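Local coordinates for protein cyclic GMP-AMP synthase-like receptor (PDB 7LT2) that senses double-stranded RNA and, once triggered, joins ATP and GTP into the cyclic dinucleotide 2',3'-cGAMP to launch innate immune signalling, at residues Ile361-His364 with Glu370-Lys373; Asn4-Ile9 with Lys299-Val304; Glu37-Lys40 with Leu45-Ala48; Asn101-Trp106 with Asp117-Phe122. All coordinates share one frame; numbering follows the deposited sequence.

Interaction 1: residues Ile361-His364 with Glu370-Lys373; sequences IAKH and EYTK
Tyr371 lays its phenol ring against two consecutive residues of the neighbouring short helix, Ala362 and Lys363, and illustrates how one aromatic side chain can join two helical segments with no hydrogen bond between them. The ring leaves helix 368-375 with CG anti to the backbone N (chi1 -169°), which carries it across to helix 361-365, where the two residues approach the same CD1-CE1 side of the ring at different inclinations. Ala362 is met at the edge: the carbonyl oxygen, Ala362 O, lies near the ring plane, 3.7 Å from Tyr371 CD1. The methyl of the same residue adds an apolar touch, Ala362 CB standing 4.0 Å from Tyr371 CE1. Lys363 comes in at a slant, neither over the face nor at the edge. Its CG sits 3.6 Å from Tyr371 CE1, and because the chain is extended beyond that atom it continues past the phenol, with Lys363 CE 3.7 Å from Tyr371 OH. The ammonium group is engaged elsewhere, donating to the side chain of Asn360 just before the helix. Ala362 also packs on Ile9 of helix 5-13, whereas Lys363 lies on the exposed side.

Methylene carbons, a methyl and a ring therefore make up most of this joint. The aromatic C-H edge would carry a slight positive polarisation toward Ala362 O, a weak electrostatic attraction at best, so cohesion here probably rests mainly on dispersion and on the removal of apolar surface from water.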
loop_
_atom_site.group_PDB
_atom_site.type_symbol
_atom_site.label_atom_id
_atom_site.label_comp_id
_atom_site.label_asym_id
_atom_site.label_seq_id
_atom_site.Cartn_x
_atom_site.Cartn_y
_atom_site.Cartn_z
ATOM N N ILE A 361 3.521 28.356 7.628
ATOM C CA ILE A 361 3.420 26.971 7.170
ATOM C C ILE A 361 1.961 26.550 7.058
ATOM O O ILE A 361 1.540 25.974 6.047
ATOM C CB ILE A 361 4.201 26.032 8.105
ATOM C CG1 ILE A 361 5.697 26.340 8.054
ATOM C CG2 ILE A 361 3.938 24.579 7.730
ATOM C CD1 ILE A 361 6.511 25.554 9.082
ATOM N N ALA A 362 1.171 26.822 8.102
ATOM C CA ALA A 362 -0.236 26.435 8.095
ATOM C C ALA A 362 -0.998 27.099 6.958
ATOM O O ALA A 362 -1.968 26.528 6.446
ATOM C CB ALA A 362 -0.888 26.780 9.433
ATOM N N LYS A 363 -0.580 28.300 6.555
ATOM C CA LYS A 363 -1.251 28.980 5.455
ATOM C C LYS A 363 -1.068 28.236 4.138
ATOM O O LYS A 363 -1.945 28.291 3.269
ATOM C CB LYS A 363 -0.730 30.412 5.333
ATOM C CG LYS A 363 -0.882 31.233 6.604
ATOM C CD LYS A 363 -0.184 32.578 6.465
ATOM C CE LYS A 363 -0.249 33.369 7.756
ATOM N NZ LYS A 363 0.458 34.680 7.642
ATOM N N HIS A 364 0.055 27.535 3.971
ATOM C CA HIS A 364 0.295 26.764 2.758
ATOM C C HIS A 364 -0.237 25.343 2.849
ATOM O O HIS A 364 -0.620 24.767 1.825
ATOM C CB HIS A 364 1.793 26.707 2.442
ATOM C CG HIS A 364 2.388 28.033 2.089
ATOM N ND1 HIS A 364 2.315 28.566 0.820
ATOM C CD2 HIS A 364 3.077 28.928 2.835
ATOM C CE1 HIS A 364 2.923 29.740 0.804
ATOM N NE2 HIS A 364 3.395 29.982 2.013
ATOM N N GLU A 370 -10.030 24.961 6.065
ATOM C CA GLU A 370 -9.314 24.346 7.180
ATOM C C GLU A 370 -8.618 25.397 8.034
ATOM O O GLU A 370 -8.577 25.282 9.265
ATOM C CB GLU A 370 -8.292 23.332 6.664
ATOM C CG GLU A 370 -8.866 22.002 6.203
ATOM C CD GLU A 370 -7.842 21.179 5.450
ATOM O OE1 GLU A 370 -6.902 21.785 4.892
ATOM O OE2 GLU A 370 -7.968 19.935 5.420
ATOM N N TYR A 371 -8.055 26.429 7.399
ATOM C CA TYR A 371 -7.316 27.436 8.148
ATOM C C TYR A 371 -8.220 28.201 9.105
ATOM O O TYR A 371 -7.785 28.588 10.197
ATOM C CB TYR A 371 -6.621 28.402 7.188
ATOM C CG TYR A 371 -5.633 29.316 7.869
ATOM C CD1 TYR A 371 -4.320 28.918 8.075
ATOM C CD2 TYR A 371 -6.011 30.579 8.308
ATOM C CE1 TYR A 371 -3.413 29.751 8.702
ATOM C CE2 TYR A 371 -5.109 31.418 8.931
ATOM C CZ TYR A 371 -3.811 30.998 9.125
ATOM O OH TYR A 371 -2.908 31.831 9.747
ATOM N N THR A 372 -9.476 28.432 8.718
ATOM C CA THR A 372 -10.415 29.096 9.613
ATOM C C THR A 372 -10.677 28.247 10.851
ATOM O O THR A 372 -10.654 28.750 11.979
ATOM C CB THR A 372 -11.717 29.399 8.871
ATOM O OG1 THR A 372 -11.465 30.353 7.830
ATOM C CG2 THR A 372 -12.759 29.957 9.829
ATOM N N LYS A 373 -10.917 26.946 10.661
ATOM C CA LYS A 373 -11.109 26.061 11.807
ATOM C C LYS A 373 -9.841 25.956 12.643
ATOM O O LYS A 373 -9.911 25.841 13.872
ATOM C CB LYS A 373 -11.544 24.674 11.331
ATOM C CG LYS A 373 -12.779 24.688 10.448
ATOM C CD LYS A 373 -13.279 23.283 10.153
ATOM C CE LYS A 373 -14.526 23.328 9.287
ATOM N NZ LYS A 373 -15.114 21.977 9.100
#

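Interaction 2: residues Asn4-Ile9 with Lys299-Val304; sequences NILNDI and KSLREV
Different first torsions bring Leu6 and Leu301 together: Leu6 places CG beside its backbone N (chi1 -71°), while Leu301 turns CG to the far side of its own N (chi1 -177°). The contact joins the N-terminal helix 5-13 to the capped start of helix 301-318, an element of the HhH/H2TH-like domain of the Mab-21 family. Leu301 sends its CD2 methyl against the base of the other leucine, 3.6 Å from Leu6 CB. The same methyl rests 3.7 Å from the backbone nitrogen Asn7 N, so it packs against main chain as well as side chain.

The first turn that presents Leu301 is secured by an N-cap: Ser300 OG accepts from Glu303 N at 3.0 Å, with an N-H...O angle of 157°. Leu6 is buried, also meeting Leu264 of helix 258-272 and Ile361 of helix 361-365, which makes it a point where several helices converge. Arg302 contributes the root of its side chain here, with Arg302 CB 4.1 Å from Leu6 CD1; the extended remainder leads away, to a weak hydrogen bond with Glu355 O. The same Leu6 CD1 methyl settles on the helix backbone, 3.5 Å from Arg302 CA.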
loop_
_atom_site.group_PDB
_atom_site.type_symbol
_atom_site.label_atom_id
_atom_site.label_comp_id
_atom_site.label_asym_id
_atom_site.label_seq_id
_atom_site.Cartn_x
_atom_site.Cartn_y
_atom_site.Cartn_z
ATOM N N ASN A 4 5.867 23.791 18.657
ATOM C CA ASN A 4 4.791 22.811 18.578
ATOM C C ASN A 4 3.846 23.076 17.411
ATOM O O ASN A 4 2.834 22.375 17.284
ATOM C CB ASN A 4 4.006 22.775 19.898
ATOM C CG ASN A 4 3.143 21.538 20.032
ATOM O OD1 ASN A 4 3.639 20.413 19.982
ATOM N ND2 ASN A 4 1.840 21.738 20.202
ATOM N N ILE A 5 4.159 24.043 16.545
ATOM C CA ILE A 5 3.249 24.421 15.464
ATOM C C ILE A 5 2.978 23.233 14.550
ATOM O O ILE A 5 1.826 22.940 14.208
ATOM C CB ILE A 5 3.818 25.610 14.672
ATOM C CG1 ILE A 5 3.755 26.894 15.500
ATOM C CG2 ILE A 5 3.076 25.774 13.354
ATOM C CD1 ILE A 5 4.382 28.086 14.809
ATOM N N LEU A 6 4.035 22.535 14.137
ATOM C CA LEU A 6 3.859 21.453 13.174
ATOM C C LEU A 6 3.160 20.256 13.806
ATOM O O LEU A 6 2.268 19.659 13.192
ATOM C CB LEU A 6 5.211 21.055 12.586
ATOM C CG LEU A 6 5.792 22.107 11.641
ATOM C CD1 LEU A 6 7.187 21.724 11.206
ATOM C CD2 LEU A 6 4.882 22.266 10.431
ATOM N N ASN A 7 3.535 19.906 15.039
ATOM C CA ASN A 7 2.871 18.810 15.737
ATOM C C ASN A 7 1.392 19.112 15.963
ATOM O O ASN A 7 0.549 18.212 15.885
ATOM C CB ASN A 7 3.583 18.542 17.063
ATOM C CG ASN A 7 2.880 17.497 17.906
ATOM O OD1 ASN A 7 2.401 17.783 19.006
ATOM N ND2 ASN A 7 2.806 16.280 17.392
ATOM N N ASP A 8 1.061 20.381 16.228
ATOM C CA ASP A 8 -0.332 20.775 16.428
ATOM C C ASP A 8 -1.136 20.649 15.136
ATOM O O ASP A 8 -2.261 20.132 15.146
ATOM C CB ASP A 8 -0.378 22.205 16.976
ATOM C CG ASP A 8 -1.791 22.730 17.159
ATOM O OD1 ASP A 8 -2.559 22.144 17.951
ATOM O OD2 ASP A 8 -2.126 23.752 16.522
ATOM N N ILE A 9 -0.574 21.114 14.017
ATOM C CA ILE A 9 -1.227 20.948 12.717
ATOM C C ILE A 9 -1.483 19.472 12.436
ATOM O O ILE A 9 -2.577 19.078 12.011
ATOM C CB ILE A 9 -0.372 21.589 11.608
ATOM C CG1 ILE A 9 -0.321 23.111 11.781
ATOM C CG2 ILE A 9 -0.897 21.201 10.223
ATOM C CD1 ILE A 9 0.619 23.791 10.813
ATOM N N LYS A 299 16.085 15.267 15.194
ATOM C CA LYS A 299 16.083 16.720 15.208
ATOM C C LYS A 299 14.654 17.228 15.389
ATOM O O LYS A 299 13.694 16.458 15.443
ATOM C CB LYS A 299 16.733 17.251 13.933
ATOM C CG LYS A 299 18.204 16.887 13.861
ATOM C CD LYS A 299 18.889 17.434 12.638
ATOM C CE LYS A 299 20.399 17.275 12.770
ATOM N NZ LYS A 299 21.151 18.115 11.799
ATOM N N SER A 300 14.514 18.545 15.515
ATOM C CA SER A 300 13.190 19.121 15.691
ATOM C C SER A 300 12.318 18.792 14.486
ATOM O O SER A 300 12.813 18.563 13.378
ATOM C CB SER A 300 13.276 20.636 15.884
ATOM O OG SER A 300 13.574 21.305 14.667
ATOM N N LEU A 301 11.006 18.740 14.715
ATOM C CA LEU A 301 10.097 18.500 13.601
ATOM C C LEU A 301 10.236 19.584 12.540
ATOM O O LEU A 301 10.189 19.294 11.338
ATOM C CB LEU A 301 8.654 18.403 14.097
ATOM C CG LEU A 301 7.615 18.078 13.015
ATOM C CD1 LEU A 301 8.044 16.892 12.136
ATOM C CD2 LEU A 301 6.260 17.802 13.645
ATOM N N ARG A 302 10.435 20.837 12.962
ATOM C CA ARG A 302 10.628 21.908 11.991
ATOM C C ARG A 302 11.858 21.653 11.126
ATOM O O ARG A 302 11.808 21.798 9.899
ATOM C CB ARG A 302 10.740 23.256 12.699
ATOM C CG ARG A 302 10.798 24.428 11.732
ATOM C CD ARG A 302 11.014 25.732 12.459
ATOM N NE ARG A 302 11.233 26.829 11.525
ATOM C CZ ARG A 302 11.691 28.021 11.878
ATOM N NH1 ARG A 302 11.983 28.302 13.137
ATOM N NH2 ARG A 302 11.866 28.950 10.944
ATOM N N GLU A 303 12.974 21.257 11.748
ATOM C CA GLU A 303 14.195 21.059 10.973
ATOM C C GLU A 303 14.080 19.857 10.040
ATOM O O GLU A 303 14.522 19.918 8.885
ATOM C CB GLU A 303 15.409 20.905 11.890
ATOM C CG GLU A 303 16.705 20.769 11.107
ATOM C CD GLU A 303 17.947 20.813 11.971
ATOM O OE1 GLU A 303 17.824 20.969 13.207
ATOM O OE2 GLU A 303 19.051 20.695 11.400
ATOM N N VAL A 304 13.495 18.754 10.513
ATOM C CA VAL A 304 13.313 17.595 9.641
ATOM C C VAL A 304 12.384 17.944 8.483
ATOM O O VAL A 304 12.659 17.608 7.323
ATOM C CB VAL A 304 12.790 16.390 10.447
ATOM C CG1 VAL A 304 12.506 15.198 9.522
ATOM C CG2 VAL A 304 13.792 15.992 11.521
#

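Interaction 3: residues Glu37-Lys40 with Leu45-Ala48; sequences EQMK and LFKA
A tight corner between successive helices, where the long helix 18-42 gives way to helix 44-49, is closed by Met39 and Lys40 against Phe46 and Lys47. Phe46 reaches back across the turn and is met from two directions. Over one face comes the Met39 methyl: a bend at chi3 (65°) curls CE above the ring, 4.1 Å from the centroid and offset toward the rim, in a CH-pi contact. Met39 SD stands obliquely, 5.1 Å from the same centroid. Nearer the Met39 backbone, CB lies 3.6 Å from Phe46 CE2.

At the ring edge, in its plane, lies the backbone nitrogen Lys40 N, 3.8 Å from Phe46 CD2. Lys40 CG approaches the ring obliquely, and Lys40 CB packs 4.1 Å from Lys47 CG, so the lysines touch through their aliphatic parts. Lys40 runs out extended, and Glu37 folds round to meet it, with Lys40 NZ 2.9 Å from Glu37 OE2 in a salt bridge within the long helix.

Phe46 also packs on Trp137 and Leu141 of helix 131-147 and on Ile75 and Leu77 of strand 70-77. The pairing is a Met-aromatic contact at a corner between successive helices, anchored on the central sheet of the nucleotidyltransferase fold.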
loop_
_atom_site.group_PDB
_atom_site.type_symbol
_atom_site.label_atom_id
_atom_site.label_comp_id
_atom_site.label_asym_id
_atom_site.label_seq_id
_atom_site.Cartn_x
_atom_site.Cartn_y
_atom_site.Cartn_z
ATOM N N GLU A 37 -11.441 -17.065 5.988
ATOM C CA GLU A 37 -11.749 -18.420 6.441
ATOM C C GLU A 37 -12.877 -19.024 5.617
ATOM O O GLU A 37 -12.850 -20.219 5.292
ATOM C CB GLU A 37 -12.113 -18.427 7.929
ATOM C CG GLU A 37 -10.913 -18.359 8.858
ATOM C CD GLU A 37 -9.995 -19.565 8.707
ATOM O OE1 GLU A 37 -10.496 -20.708 8.720
ATOM O OE2 GLU A 37 -8.771 -19.366 8.569
ATOM N N GLN A 38 -13.877 -18.211 5.262
ATOM C CA GLN A 38 -14.948 -18.707 4.401
ATOM C C GLN A 38 -14.434 -18.997 2.998
ATOM O O GLN A 38 -14.868 -19.966 2.365
ATOM C CB GLN A 38 -16.103 -17.705 4.365
ATOM C CG GLN A 38 -17.357 -18.214 3.650
ATOM C CD GLN A 38 -18.123 -19.250 4.456
ATOM O OE1 GLN A 38 -17.704 -19.653 5.545
ATOM N NE2 GLN A 38 -19.256 -19.690 3.919
ATOM N N MET A 39 -13.499 -18.178 2.501
ATOM C CA MET A 39 -12.879 -18.454 1.206
ATOM C C MET A 39 -12.229 -19.835 1.184
ATOM O O MET A 39 -12.330 -20.560 0.185
ATOM C CB MET A 39 -11.841 -17.384 0.873
ATOM C CG MET A 39 -12.409 -16.016 0.528
ATOM S SD MET A 39 -11.111 -14.765 0.349
ATOM C CE MET A 39 -10.215 -15.379 -1.079
ATOM N N LYS A 40 -11.559 -20.214 2.275
ATOM C CA LYS A 40 -10.924 -21.528 2.342
ATOM C C LYS A 40 -11.944 -22.652 2.199
ATOM O O LYS A 40 -11.641 -23.699 1.613
ATOM C CB LYS A 40 -10.158 -21.675 3.659
ATOM C CG LYS A 40 -8.977 -20.735 3.826
ATOM C CD LYS A 40 -8.379 -20.918 5.222
ATOM C CE LYS A 40 -7.147 -20.057 5.434
ATOM N NZ LYS A 40 -6.628 -20.213 6.832
ATOM N N LEU A 45 -7.859 -25.587 -3.368
ATOM C CA LEU A 45 -6.609 -25.075 -3.921
ATOM C C LEU A 45 -6.227 -23.748 -3.276
ATOM O O LEU A 45 -5.046 -23.511 -2.995
ATOM C CB LEU A 45 -6.719 -24.928 -5.439
ATOM C CG LEU A 45 -5.480 -24.395 -6.169
ATOM C CD1 LEU A 45 -4.216 -25.163 -5.799
ATOM C CD2 LEU A 45 -5.707 -24.437 -7.682
ATOM N N PHE A 46 -7.207 -22.871 -3.019
ATOM C CA PHE A 46 -6.894 -21.647 -2.288
ATOM C C PHE A 46 -6.400 -21.961 -0.888
ATOM O O PHE A 46 -5.440 -21.348 -0.412
ATOM C CB PHE A 46 -8.101 -20.711 -2.205
ATOM C CG PHE A 46 -7.891 -19.555 -1.251
ATOM C CD1 PHE A 46 -6.968 -18.562 -1.542
ATOM C CD2 PHE A 46 -8.586 -19.483 -0.052
ATOM C CE1 PHE A 46 -6.754 -17.504 -0.660
ATOM C CE2 PHE A 46 -8.374 -18.426 0.834
ATOM C CZ PHE A 46 -7.460 -17.439 0.524
ATOM N N LYS A 47 -7.046 -22.910 -0.207
ATOM C CA LYS A 47 -6.600 -23.248 1.140
ATOM C C LYS A 47 -5.168 -23.762 1.121
ATOM O O LYS A 47 -4.367 -23.425 2.001
ATOM C CB LYS A 47 -7.538 -24.279 1.767
ATOM C CG LYS A 47 -7.258 -24.532 3.243
ATOM C CD LYS A 47 -8.265 -25.500 3.822
ATOM C CE LYS A 47 -8.054 -25.679 5.318
ATOM N NZ LYS A 47 -9.201 -26.403 5.913
ATOM N N ALA A 48 -4.817 -24.548 0.098
ATOM C CA ALA A 48 -3.459 -25.076 -0.002
ATOM C C ALA A 48 -2.450 -23.976 -0.315
ATOM O O ALA A 48 -1.349 -23.966 0.246
ATOM C CB ALA A 48 -3.402 -26.174 -1.066
#

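Interaction 4: residues Asn101-Trp106 with Asp117-Phe122; sequences NNLDGW and DFRKKF
Asp104 OD1 is gripped twice by Arg119, whose two terminal nitrogens converge end-on upon this single oxygen. Arg119 NH2 donates to it at 2.9 Å with an N-H...O angle of 150°, while Arg119 NH1 lies 3.0 Å from Asp104 OD1 and its bond is more bent, at 141°. Relative to the guanidinium, the oxygen is almost in plane. Relative to the carboxylate, the two donors differ: NH1 arrives nearly in line with the C-O bond, whereas NH2 comes from above the plane. The two flat groups stand 86° apart and, with both nitrogens on one oxygen, this forked salt bridge is not a side-by-side pairing of both carboxylate oxygens.

Leu103, one residue earlier, lies against the guanidinium. Its CD2 methyl sits over one face, offset toward the rim, 3.8 Å from Arg119 CZ, and Leu103 CB is 3.7 Å from Arg119 NH2. The arginine chain bends at chi3, and its NE forms a salt bridge with Asp127; held by two acids, the group would be expected to have restricted rotation. The same Leu103 methyl, CD2, touches the edge of Phe118, 4.2 Å from Phe118 CD2.

Helices 103-107 and 118-122 are thus joined by a polar clasp and an apolar step, beyond which Phe118 packs on Leu49 of helix 44-49, while strand 95-100 leads into the first of the pair.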
loop_
_atom_site.group_PDB
_atom_site.type_symbol
_atom_site.label_atom_id
_atom_site.label_comp_id
_atom_site.label_asym_id
_atom_site.label_seq_id
_atom_site.Cartn_x
_atom_site.Cartn_y
_atom_site.Cartn_z
ATOM N N ASN A 101 9.343 -24.700 -13.428
ATOM C CA ASN A 101 10.128 -25.664 -14.192
ATOM C C ASN A 101 9.789 -27.120 -13.888
ATOM O O ASN A 101 10.297 -28.008 -14.583
ATOM C CB ASN A 101 11.628 -25.440 -13.954
ATOM C CG ASN A 101 12.172 -24.244 -14.717
ATOM O OD1 ASN A 101 11.596 -23.814 -15.715
ATOM N ND2 ASN A 101 13.295 -23.710 -14.254
ATOM N N ASN A 102 8.949 -27.395 -12.885
ATOM C CA ASN A 102 8.707 -28.778 -12.475
ATOM C C ASN A 102 7.295 -28.942 -11.910
ATOM O O ASN A 102 7.084 -29.654 -10.924
ATOM C CB ASN A 102 9.747 -29.237 -11.446
ATOM C CG ASN A 102 9.719 -30.746 -11.209
ATOM O OD1 ASN A 102 9.578 -31.529 -12.142
ATOM N ND2 ASN A 102 9.838 -31.150 -9.946
ATOM N N LEU A 103 6.306 -28.301 -12.537
ATOM C CA LEU A 103 4.936 -28.478 -12.061
ATOM C C LEU A 103 4.485 -29.928 -12.193
ATOM O O LEU A 103 3.809 -30.455 -11.304
ATOM C CB LEU A 103 3.970 -27.554 -12.809
ATOM C CG LEU A 103 2.518 -27.693 -12.331
ATOM C CD1 LEU A 103 2.427 -27.481 -10.830
ATOM C CD2 LEU A 103 1.581 -26.734 -13.065
ATOM N N ASP A 104 4.846 -30.588 -13.297
ATOM C CA ASP A 104 4.436 -31.978 -13.484
ATOM C C ASP A 104 4.964 -32.868 -12.367
ATOM O O ASP A 104 4.242 -33.736 -11.867
ATOM C CB ASP A 104 4.912 -32.493 -14.838
ATOM C CG ASP A 104 4.141 -31.895 -15.996
ATOM O OD1 ASP A 104 3.172 -31.148 -15.750
ATOM O OD2 ASP A 104 4.507 -32.179 -17.154
ATOM N N GLY A 105 6.223 -32.683 -11.976
ATOM C CA GLY A 105 6.769 -33.479 -10.890
ATOM C C GLY A 105 6.060 -33.240 -9.576
ATOM O O GLY A 105 5.901 -34.165 -8.777
ATOM N N TRP A 106 5.620 -32.001 -9.334
ATOM C CA TRP A 106 4.830 -31.721 -8.142
ATOM C C TRP A 106 3.467 -32.401 -8.216
ATOM O O TRP A 106 2.978 -32.929 -7.211
ATOM C CB TRP A 106 4.681 -30.207 -7.964
ATOM C CG TRP A 106 3.750 -29.816 -6.855
ATOM C CD1 TRP A 106 2.585 -29.113 -6.970
ATOM C CD2 TRP A 106 3.898 -30.124 -5.463
ATOM N NE1 TRP A 106 2.006 -28.954 -5.736
ATOM C CE2 TRP A 106 2.790 -29.570 -4.794
ATOM C CE3 TRP A 106 4.864 -30.806 -4.719
ATOM C CZ2 TRP A 106 2.620 -29.678 -3.414
ATOM C CZ3 TRP A 106 4.693 -30.914 -3.349
ATOM C CH2 TRP A 106 3.581 -30.348 -2.711
ATOM N N ASP A 117 -5.752 -28.466 -10.979
ATOM C CA ASP A 117 -6.201 -27.408 -11.871
ATOM C C ASP A 117 -5.339 -26.153 -11.793
ATOM O O ASP A 117 -5.727 -25.122 -12.353
ATOM C CB ASP A 117 -7.666 -27.052 -11.580
ATOM C CG ASP A 117 -8.642 -28.156 -11.984
ATOM O OD1 ASP A 117 -8.301 -28.989 -12.850
ATOM O OD2 ASP A 117 -9.763 -28.183 -11.435
ATOM N N PHE A 118 -4.177 -26.210 -11.131
ATOM C CA PHE A 118 -3.350 -25.012 -10.992
ATOM C C PHE A 118 -2.920 -24.471 -12.353
ATOM O O PHE A 118 -3.004 -23.265 -12.607
ATOM C CB PHE A 118 -2.123 -25.295 -10.117
ATOM C CG PHE A 118 -1.265 -24.078 -9.869
ATOM C CD1 PHE A 118 -1.546 -23.228 -8.812
ATOM C CD2 PHE A 118 -0.189 -23.782 -10.693
ATOM C CE1 PHE A 118 -0.773 -22.097 -8.581
ATOM C CE2 PHE A 118 0.587 -22.650 -10.469
ATOM C CZ PHE A 118 0.294 -21.808 -9.410
ATOM N N ARG A 119 -2.452 -25.350 -13.241
ATOM C CA ARG A 119 -2.013 -24.906 -14.559
ATOM C C ARG A 119 -3.147 -24.218 -15.316
ATOM O O ARG A 119 -2.975 -23.111 -15.840
ATOM C CB ARG A 119 -1.463 -26.098 -15.353
ATOM C CG ARG A 119 -0.982 -25.738 -16.743
ATOM C CD ARG A 119 -0.323 -26.925 -17.445
ATOM N NE ARG A 119 1.064 -27.122 -17.031
ATOM C CZ ARG A 119 1.567 -28.267 -16.582
ATOM N NH1 ARG A 119 0.821 -29.353 -16.463
ATOM N NH2 ARG A 119 2.856 -28.329 -16.268
ATOM N N LYS A 120 -4.320 -24.860 -15.377
ATOM C CA LYS A 120 -5.459 -24.272 -16.080
ATOM C C LYS A 120 -5.816 -22.906 -15.518
ATOM O O LYS A 120 -6.175 -21.993 -16.271
ATOM C CB LYS A 120 -6.692 -25.173 -15.975
ATOM C CG LYS A 120 -6.651 -26.496 -16.676
ATOM C CD LYS A 120 -8.033 -27.130 -16.555
ATOM C CE LYS A 120 -7.949 -28.616 -16.342
ATOM N NZ LYS A 120 -7.190 -28.918 -15.109
ATOM N N LYS A 121 -5.761 -22.760 -14.194
ATOM C CA LYS A 121 -6.296 -21.565 -13.549
ATOM C C LYS A 121 -5.307 -20.410 -13.517
ATOM O O LYS A 121 -5.733 -19.250 -13.495
ATOM C CB LYS A 121 -6.736 -21.879 -12.114
ATOM C CG LYS A 121 -7.883 -22.870 -11.992
ATOM C CD LYS A 121 -9.128 -22.389 -12.705
ATOM C CE LYS A 121 -10.283 -23.360 -12.500
ATOM N NZ LYS A 121 -10.597 -23.553 -11.059
ATOM N N PHE A 122 -3.999 -20.686 -13.507
ATOM C CA PHE A 122 -3.008 -19.650 -13.244
ATOM C C PHE A 122 -1.967 -19.436 -14.334
ATOM O O PHE A 122 -1.368 -18.354 -14.368
ATOM C CB PHE A 122 -2.239 -19.947 -11.946
ATOM C CG PHE A 122 -3.056 -19.831 -10.699
ATOM C CD1 PHE A 122 -3.736 -20.930 -10.195
ATOM C CD2 PHE A 122 -3.111 -18.635 -10.000
ATOM C CE1 PHE A 122 -4.470 -20.831 -9.022
ATOM C CE2 PHE A 122 -3.845 -18.531 -8.832
ATOM C CZ PHE A 122 -4.526 -19.632 -8.344
#

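The four contacts form two touching pairs on opposite sides of the chain's centre. Interactions 1 and 2, with centres 15 Å apart, meet at the N-terminal helix: Ile361 CG2 lies 3.7 Å from Leu6 CD2. Interactions 3 and 4, with centres 18 Å apart, meet where Leu45 CD2 comes 4.0 Å from Phe122 CE1. Between the pairs, interactions 1 and 4 have centres 58 Å apart, and those of interactions 2 and 3 are 47 Å apart. Along the chain, interactions 3 and 4 are nested within the loop that interaction 2 closes. All four lie away from the predicted nucleotide and catalytic metal sites and from the observed manganese site.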